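Side-chain contact in alpha-L-rhamnosidase (Aspergillus terreus, PDB 6GSZ), which probably hydrolyses terminal non-reducing alpha-L-rhamnose residues of alpha-L-rhamnosides: residues A[176-181]-A[207-212]. Residues are numbered along the deposited sequence; the frame is centred on the assembly and turned at random.
Sequences QSYQYR and GWYSGR. With NAG (2-acetamido-2-deoxy-beta-D-glucopyranose), chain B.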
ATOM      1  N   GLN A 176       1.562 -12.235   4.814  1.00  9.90           N
ATOM      2  CA  GLN A 176       2.491 -12.732   3.792  1.00  9.87           C
ATOM      3  C   GLN A 176       1.896 -14.025   3.208  1.00  9.38           C
ATOM      4  O   GLN A 176       1.031 -14.656   3.835  1.00  9.82           O
ATOM      5  CB  GLN A 176       3.897 -12.966   4.364  1.00 11.00           C
ATOM      6  CG  GLN A 176       4.531 -11.680   4.909  1.00 11.51           C
ATOM      7  CD  GLN A 176       4.180 -11.384   6.357  1.00 11.64           C
ATOM      8  OE1 GLN A 176       4.316 -12.270   7.233  1.00 11.07           O
ATOM      9  NE2 GLN A 176       3.762 -10.161   6.688  1.00 10.99           N
ATOM     10  N   SER A 177       2.486 -14.499   2.120  1.00 10.22           N
ATOM     11  CA  SER A 177       2.268 -15.832   1.600  1.00 10.49           C
ATOM     12  C   SER A 177       3.093 -16.735   2.524  1.00 10.32           C
ATOM     13  O   SER A 177       4.180 -17.177   2.187  1.00 11.26           O
ATOM     14  CB  SER A 177       2.681 -15.950   0.150  1.00 10.88           C
ATOM     15  OG  SER A 177       1.843 -15.143  -0.676  1.00 11.56           O
ATOM     16  N   TYR A 178       2.481 -17.066   3.684  1.00 10.48           N
ATOM     17  CA  TYR A 178       3.246 -17.570   4.839  1.00 10.62           C
ATOM     18  C   TYR A 178       3.955 -18.893   4.552  1.00 11.26           C
ATOM     19  O   TYR A 178       4.987 -19.156   5.189  1.00 14.73           O
ATOM     20  CB  TYR A 178       2.335 -17.816   6.036  1.00 10.66           C
ATOM     21  CG  TYR A 178       1.593 -16.615   6.536  1.00  9.36           C
ATOM     22  CD1 TYR A 178       2.245 -15.539   7.120  1.00 10.05           C
ATOM     23  CD2 TYR A 178       0.209 -16.557   6.473  1.00  9.46           C
ATOM     24  CE1 TYR A 178       1.543 -14.483   7.680  1.00  9.55           C
ATOM     25  CE2 TYR A 178      -0.513 -15.510   7.008  1.00  9.08           C
ATOM     26  CZ  TYR A 178       0.146 -14.448   7.606  1.00  9.51           C
ATOM     27  OH  TYR A 178      -0.596 -13.427   8.157  1.00 10.63           O
ATOM     28  N   GLN A 179       3.421 -19.722   3.649  1.00 11.42           N
ATOM     29  CA  GLN A 179       4.102 -21.010   3.385  1.00 13.20           C
ATOM     30  C   GLN A 179       5.452 -20.821   2.682  1.00 13.07           C
ATOM     31  O   GLN A 179       6.237 -21.782   2.612  1.00 15.58           O
ATOM     32  CB  GLN A 179       3.225 -21.998   2.616  1.00 13.79           C
ATOM     33  CG  GLN A 179       2.989 -21.731   1.135  1.00 14.01           C
ATOM     34  CD  GLN A 179       1.866 -20.789   0.809  1.00 13.13           C
ATOM     35  OE1 GLN A 179       1.682 -19.706   1.431  1.00 13.19           O
ATOM     36  NE2 GLN A 179       1.098 -21.212  -0.195  1.00 14.19           N
ATOM     37  N   TYR A 180       5.664 -19.641   2.077  1.00 11.74           N
ATOM     38  CA  TYR A 180       6.913 -19.280   1.406  1.00 12.04           C
ATOM     39  C   TYR A 180       7.737 -18.283   2.223  1.00 11.50           C
ATOM     40  O   TYR A 180       8.959 -18.413   2.295  1.00 15.77           O
ATOM     41  CB  TYR A 180       6.620 -18.692   0.030  1.00 12.28           C
ATOM     42  CG  TYR A 180       5.864 -19.615  -0.874  1.00 12.54           C
ATOM     43  CD1 TYR A 180       6.449 -20.793  -1.300  1.00 15.41           C
ATOM     44  CD2 TYR A 180       4.579 -19.322  -1.305  1.00 14.00           C
ATOM     45  CE1 TYR A 180       5.777 -21.653  -2.139  1.00 16.04           C
ATOM     46  CE2 TYR A 180       3.879 -20.213  -2.104  1.00 13.66           C
ATOM     47  CZ  TYR A 180       4.499 -21.355  -2.555  1.00 15.27           C
ATOM     48  OH  TYR A 180       3.863 -22.268  -3.338  1.00 19.40           O
ATOM     49  N   ARG A 181       7.072 -17.302   2.815  1.00 11.12           N
ATOM     50  CA  ARG A 181       7.757 -16.160   3.446  1.00 10.99           C
ATOM     51  C   ARG A 181       6.892 -15.730   4.621  1.00 10.72           C
ATOM     52  O   ARG A 181       5.690 -15.534   4.444  1.00 11.96           O
ATOM     53  CB  ARG A 181       7.946 -15.028   2.435  1.00 11.40           C
ATOM     54  CG  ARG A 181       8.756 -13.843   2.948  1.00 12.35           C
ATOM     55  CD  ARG A 181       8.925 -12.777   1.892  1.00 11.44           C
ATOM     56  NE  ARG A 181       7.653 -12.114   1.621  1.00 11.26           N
ATOM     57  CZ  ARG A 181       7.139 -11.050   2.274  1.00 10.33           C
ATOM     58  NH1 ARG A 181       7.907 -10.304   3.092  1.00 11.53           N
ATOM     59  NH2 ARG A 181       5.842 -10.754   2.066  1.00 10.77           N
ATOM     60  N   GLY A 207      -5.910 -13.882  13.010  1.00  9.59           N
ATOM     61  CA  GLY A 207      -5.576 -13.127  11.815  1.00  9.41           C
ATOM     62  C   GLY A 207      -5.960 -13.853  10.541  1.00 10.54           C
ATOM     63  O   GLY A 207      -7.047 -14.416  10.383  1.00 11.74           O
ATOM     64  N   TRP A 208      -5.100 -13.656   9.541  1.00 10.13           N
ATOM     65  CA  TRP A 208      -5.188 -14.302   8.254  1.00 10.30           C
ATOM     66  C   TRP A 208      -4.688 -15.747   8.282  1.00 10.01           C
ATOM     67  O   TRP A 208      -5.046 -16.550   7.417  1.00 11.09           O
ATOM     68  CB  TRP A 208      -4.366 -13.489   7.226  1.00  9.99           C
ATOM     69  CG  TRP A 208      -4.822 -12.080   7.004  1.00 11.02           C
ATOM     70  CD1 TRP A 208      -5.794 -11.663   6.140  1.00 11.83           C
ATOM     71  CD2 TRP A 208      -4.327 -10.890   7.647  1.00 10.01           C
ATOM     72  NE1 TRP A 208      -5.911 -10.295   6.173  1.00 12.06           N
ATOM     73  CE2 TRP A 208      -5.001  -9.795   7.063  1.00 10.05           C
ATOM     74  CE3 TRP A 208      -3.318 -10.634   8.583  1.00 11.34           C
ATOM     75  CZ2 TRP A 208      -4.741  -8.484   7.434  1.00 10.92           C
ATOM     76  CZ3 TRP A 208      -3.038  -9.325   8.925  1.00 12.39           C
ATOM     77  CH2 TRP A 208      -3.732  -8.262   8.340  1.00 11.95           C
ATOM     78  N   TYR A 209      -3.761 -16.047   9.219  1.00 10.02           N
ATOM     79  CA  TYR A 209      -3.099 -17.368   9.249  1.00 10.29           C
ATOM     80  C   TYR A 209      -4.132 -18.507   9.400  1.00 10.14           C
ATOM     81  O   TYR A 209      -4.076 -19.527   8.709  1.00 11.15           O
ATOM     82  CB  TYR A 209      -2.045 -17.392  10.375  1.00 10.07           C
ATOM     83  CG  TYR A 209      -1.021 -18.490  10.224  1.00 10.83           C
ATOM     84  CD1 TYR A 209      -1.255 -19.771  10.720  1.00 12.89           C
ATOM     85  CD2 TYR A 209       0.152 -18.258   9.537  1.00 13.00           C
ATOM     86  CE1 TYR A 209      -0.334 -20.788  10.527  1.00 14.15           C
ATOM     87  CE2 TYR A 209       1.086 -19.253   9.374  1.00 13.62           C
ATOM     88  CZ  TYR A 209       0.851 -20.513   9.866  1.00 14.59           C
ATOM     89  OH  TYR A 209       1.759 -21.509   9.650  1.00 20.24           O
ATOM     90  N   SER A 210      -5.073 -18.314  10.318  1.00 10.02           N
ATOM     91  CA  SER A 210      -6.116 -19.314  10.586  1.00  9.63           C
ATOM     92  C   SER A 210      -7.545 -18.757  10.564  1.00 10.77           C
ATOM     93  O   SER A 210      -8.466 -19.561  10.742  1.00 11.26           O
ATOM     94  CB  SER A 210      -5.858 -20.115  11.837  1.00 11.64           C
ATOM     95  OG  SER A 210      -5.820 -19.274  12.970  1.00 11.93           O
ATOM     96  N   GLY A 211      -7.764 -17.448  10.431  1.00 10.54           N
ATOM     97  CA  GLY A 211      -9.082 -16.913  10.397  1.00 11.59           C
ATOM     98  C   GLY A 211      -9.865 -17.233   9.136  1.00 10.43           C
ATOM     99  O   GLY A 211      -9.345 -17.736   8.148  1.00 11.19           O
ATOM    100  N   ARG A 212     -11.146 -16.878   9.161  1.00 10.84           N
ATOM    101  CA  ARG A 212     -12.040 -17.049   8.010  1.00 11.43           C
ATOM    102  C   ARG A 212     -11.776 -15.925   6.984  1.00 11.91           C
ATOM    103  O   ARG A 212     -12.066 -14.786   7.258  1.00 12.86           O
ATOM    104  CB  ARG A 212     -13.508 -17.083   8.434  1.00 12.32           C
ATOM    105  CG  ARG A 212     -14.465 -17.473   7.317  1.00 12.97           C
ATOM    106  CD  ARG A 212     -15.915 -17.523   7.812  1.00 14.27           C
ATOM    107  NE  ARG A 212     -16.387 -16.247   8.330  1.00 14.00           N
ATOM    108  CZ  ARG A 212     -16.830 -15.219   7.597  1.00 13.06           C
ATOM    109  NH1 ARG A 212     -17.038 -15.381   6.295  1.00 14.19           N
ATOM    110  NH2 ARG A 212     -17.122 -14.073   8.220  1.00 14.12           N
TER
HETATM  111  C1  NAG B   1       1.309 -25.740  -4.748  1.00 19.14           C
HETATM  112  C2  NAG B   1       1.083 -25.730  -3.228  1.00 17.64           C
HETATM  113  C3  NAG B   1       0.349 -26.974  -2.789  1.00 22.59           C
HETATM  114  C4  NAG B   1      -0.945 -27.154  -3.545  1.00 23.33           C
HETATM  115  C5  NAG B   1      -0.635 -27.126  -5.042  1.00 21.96           C
HETATM  116  C6  NAG B   1      -1.926 -27.146  -5.848  1.00 26.90           C
HETATM  117  C7  NAG B   1       2.560 -24.651  -1.580  1.00 18.93           C
HETATM  118  C8  NAG B   1       3.933 -24.691  -0.957  1.00 20.47           C
HETATM  119  N2  NAG B   1       2.318 -25.619  -2.503  1.00 18.36           N
HETATM  120  O3  NAG B   1       0.079 -26.872  -1.397  1.00 23.93           O
HETATM  121  O4  NAG B   1      -1.462 -28.424  -3.160  1.00 27.76           O
HETATM  122  O5  NAG B   1       0.021 -25.881  -5.340  1.00 21.30           O
HETATM  123  O6  NAG B   1      -2.848 -26.115  -5.363  1.00 31.21           O
HETATM  124  O7  NAG B   1       1.720 -23.785  -1.294  1.00 20.79           O
HETATM  125  O   HOH W   1      -2.169 -13.731  10.428  1.00 11.31           O
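Tyr178 meets Tyr209 and Trp208 in a buried, mainly apolar contact. Tyr209 CD2 lies over one face of the Tyr178 ring, offset toward the rim and 3.5 Å from Tyr178 CD2. The two rings meet obliquely, with their planes at 52°. On the opposite face of Tyr178, Gln176 O sits 3.3 Å above the ring plane, over its centre. Tyr209 has CG anti to the backbone N (chi1 -161°), which lays its ring against Tyr178. Trp208 touches the edge instead, with CB 3.9 Å from Tyr178 OH, and its ring stacks on Trp175.

The polar link is a water. It donates to Tyr178 OH at 2.8 Å and accepts from Tyr209 N at 3.1 Å. The Tyr178 hydroxyl also hydrogen-bonds Gly174 O, just before the loop.

A glycan sugar lies beside Gln179 and Tyr180. Gln179 NE2 donates an almost straight bond of 2.9 Å to NAG O7.

Both segments belong to the alpha-L-rhamnosidase N-terminal domain. The loop 176-181 leads into strand 182-188, and the short, weakly bonded helix at about 207-210 follows strand 196-205 of a different sheet. Tyr180 and Arg181 rest on helix 488-503 of the six-hairpin glycosidase domain.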